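Local structure of dermonecrotic toxin (2EBF) at residues Lys445-Ala450 with Ile455-Ile460. The protein is a mitogenic toxin of Pasteurella multocida that induces bone resorption and is associated with severe progressive atrophic rhinitis in pigs, represented here by its C-terminal region. Numbering follows the deposited sequence.
Sequences KLLQSA and IKFRAI
F457 and the leucines L446 and L447 make a buried helix-on-strand packing contact, where helix 442-452 turns back into the edge strand 456-461 of the six-stranded mixed sheet in the C2 part of the toxin. The phenyl ring carries most of the contact. With CG anti to the backbone N (chi1 -169°), it projects from the strand towards the helix and meets three of its side chains. L447 comes over one face: its CD2 sits 4.0 Å from the ring centroid of F457, only 16° off the normal, a CH-pi contact displaced a little toward the rim. L446 meets the ring differently, bringing CD1 up at the edge, close to the ring plane, 4.0 Å from F457 CE1. Nearer the chain reversal A450 has just a methyl to offer, and its CB lies 4.0 Å from CB of F457, obliquely to the ring.

The reversal itself is tied by the backbone. I455 N donates to A450 O at 2.9 Å, which holds the residue just before the strand close to the last turn of the helix. One turn back, L446 O takes two donors from the same face of its plane, A450 N and the hydroxyl of S449, whose OG is 2.7 Å away, which gives the buried hydroxyl an acceptor within its own helix.

Beyond the pair, I402 of the adjoining strand 399-402 touches both L446 and F457, while from helix 407-418 I414 packs on F457 and F417 on L447. The neighbouring parallel strands 399-402 and 456-461 are joined through three helices, of which 442-452 is the last, making a beta-alpha-beta crossover, the connection characteristic of alpha/beta folds with a parallel sheet core.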
loop_
_atom_site.group_PDB
_atom_site.type_symbol
_atom_site.label_atom_id
_atom_site.label_comp_id
_atom_site.label_asym_id
_atom_site.label_seq_id
_atom_site.Cartn_x
_atom_site.Cartn_y
_atom_site.Cartn_z
ATOM N N LYS A 445 -4.283 -21.781 27.993
ATOM C CA LYS A 445 -5.590 -22.341 28.348
ATOM C C LYS A 445 -6.638 -22.157 27.257
ATOM O O LYS A 445 -7.454 -23.059 27.006
ATOM C CB LYS A 445 -6.088 -21.736 29.659
ATOM C CG LYS A 445 -5.655 -22.518 30.895
ATOM C CD LYS A 445 -5.754 -21.681 32.167
ATOM C CE LYS A 445 -7.150 -21.704 32.769
ATOM N NZ LYS A 445 -7.109 -21.393 34.236
ATOM N N LEU A 446 -6.613 -20.987 26.617
ATOM C CA LEU A 446 -7.521 -20.676 25.510
ATOM C C LEU A 446 -7.289 -21.644 24.355
ATOM O O LEU A 446 -8.234 -22.214 23.818
ATOM C CB LEU A 446 -7.284 -19.247 25.026
ATOM C CG LEU A 446 -8.413 -18.337 24.537
ATOM C CD1 LEU A 446 -7.882 -17.471 23.421
ATOM C CD2 LEU A 446 -9.703 -19.051 24.116
ATOM N N LEU A 447 -6.021 -21.821 23.983
ATOM C CA LEU A 447 -5.638 -22.758 22.937
ATOM C C LEU A 447 -6.033 -24.180 23.318
ATOM O O LEU A 447 -6.548 -24.932 22.492
ATOM C CB LEU A 447 -4.127 -22.734 22.739
ATOM C CG LEU A 447 -3.525 -22.870 21.339
ATOM C CD1 LEU A 447 -2.125 -23.452 21.453
ATOM C CD2 LEU A 447 -4.370 -23.688 20.366
ATOM N N GLN A 448 -5.748 -24.540 24.566
ATOM C CA GLN A 448 -6.070 -25.862 25.084
ATOM C C GLN A 448 -7.574 -26.118 24.955
ATOM O O GLN A 448 -7.994 -27.202 24.531
ATOM C CB GLN A 448 -5.595 -25.987 26.540
ATOM C CG GLN A 448 -5.622 -27.404 27.115
ATOM C CD GLN A 448 -4.905 -28.406 26.233
ATOM O OE1 GLN A 448 -5.538 -29.273 25.634
ATOM N NE2 GLN A 448 -3.586 -28.273 26.125
ATOM N N SER A 449 -8.381 -25.113 25.294
ATOM C CA SER A 449 -9.840 -25.257 25.235
ATOM C C SER A 449 -10.365 -25.488 23.814
ATOM O O SER A 449 -11.320 -26.240 23.620
ATOM C CB SER A 449 -10.546 -24.064 25.883
ATOM O OG SER A 449 -10.539 -22.925 25.029
ATOM N N ALA A 450 -9.733 -24.849 22.829
ATOM C CA ALA A 450 -10.110 -25.016 21.422
ATOM C C ALA A 450 -9.896 -26.458 20.958
ATOM O O ALA A 450 -10.715 -27.017 20.219
ATOM C CB ALA A 450 -9.324 -24.041 20.534
ATOM N N ILE A 455 -13.064 -26.646 18.641
ATOM C CA ILE A 455 -13.342 -25.326 18.086
ATOM C C ILE A 455 -12.102 -24.908 17.309
ATOM O O ILE A 455 -10.971 -25.145 17.758
ATOM C CB ILE A 455 -13.644 -24.293 19.214
ATOM C CG1 ILE A 455 -14.835 -24.744 20.077
ATOM C CG2 ILE A 455 -13.878 -22.884 18.648
ATOM C CD1 ILE A 455 -16.188 -24.855 19.338
ATOM N N LYS A 456 -12.311 -24.309 16.139
ATOM C CA LYS A 456 -11.210 -23.767 15.332
ATOM C C LYS A 456 -10.466 -22.672 16.079
ATOM O O LYS A 456 -11.082 -21.867 16.776
ATOM C CB LYS A 456 -11.740 -23.207 14.013
ATOM C CG LYS A 456 -12.230 -24.269 13.053
ATOM C CD LYS A 456 -13.137 -23.682 11.982
ATOM C CE LYS A 456 -12.360 -22.870 10.957
ATOM N NZ LYS A 456 -11.262 -23.641 10.276
ATOM N N PHE A 457 -9.140 -22.665 15.950
ATOM C CA PHE A 457 -8.293 -21.636 16.540
ATOM C C PHE A 457 -7.464 -20.973 15.442
ATOM O O PHE A 457 -6.743 -21.646 14.697
ATOM C CB PHE A 457 -7.374 -22.217 17.621
ATOM C CG PHE A 457 -6.672 -21.170 18.450
ATOM C CD1 PHE A 457 -7.241 -20.711 19.635
ATOM C CD2 PHE A 457 -5.450 -20.639 18.044
ATOM C CE1 PHE A 457 -6.609 -19.756 20.409
ATOM C CE2 PHE A 457 -4.809 -19.683 18.812
ATOM C CZ PHE A 457 -5.393 -19.233 19.999
ATOM N N ARG A 458 -7.571 -19.652 15.350
ATOM C CA ARG A 458 -6.883 -18.905 14.306
ATOM C C ARG A 458 -6.013 -17.792 14.881
ATOM O O ARG A 458 -6.470 -16.994 15.699
ATOM C CB ARG A 458 -7.913 -18.314 13.338
ATOM C CG ARG A 458 -7.337 -17.447 12.226
ATOM C CD ARG A 458 -8.437 -17.040 11.246
ATOM N NE ARG A 458 -9.047 -18.215 10.608
ATOM C CZ ARG A 458 -8.532 -18.853 9.558
ATOM N NH1 ARG A 458 -7.395 -18.439 9.014
ATOM N NH2 ARG A 458 -9.153 -19.916 9.052
ATOM N N ALA A 459 -4.757 -17.747 14.442
ATOM C CA ALA A 459 -3.911 -16.585 14.665
ATOM C C ALA A 459 -4.181 -15.587 13.544
ATOM O O ALA A 459 -4.175 -15.966 12.371
ATOM C CB ALA A 459 -2.455 -16.978 14.659
ATOM N N ILE A 460 -4.426 -14.329 13.905
ATOM C CA ILE A 460 -4.589 -13.275 12.896
ATOM C C ILE A 460 -3.521 -12.178 12.979
ATOM O O ILE A 460 -3.562 -11.205 12.221
ATOM C CB ILE A 460 -6.007 -12.638 12.912
ATOM C CG1 ILE A 460 -6.287 -11.950 14.259
ATOM C CG2 ILE A 460 -7.061 -13.684 12.559
ATOM C CD1 ILE A 460 -7.449 -10.948 14.224
#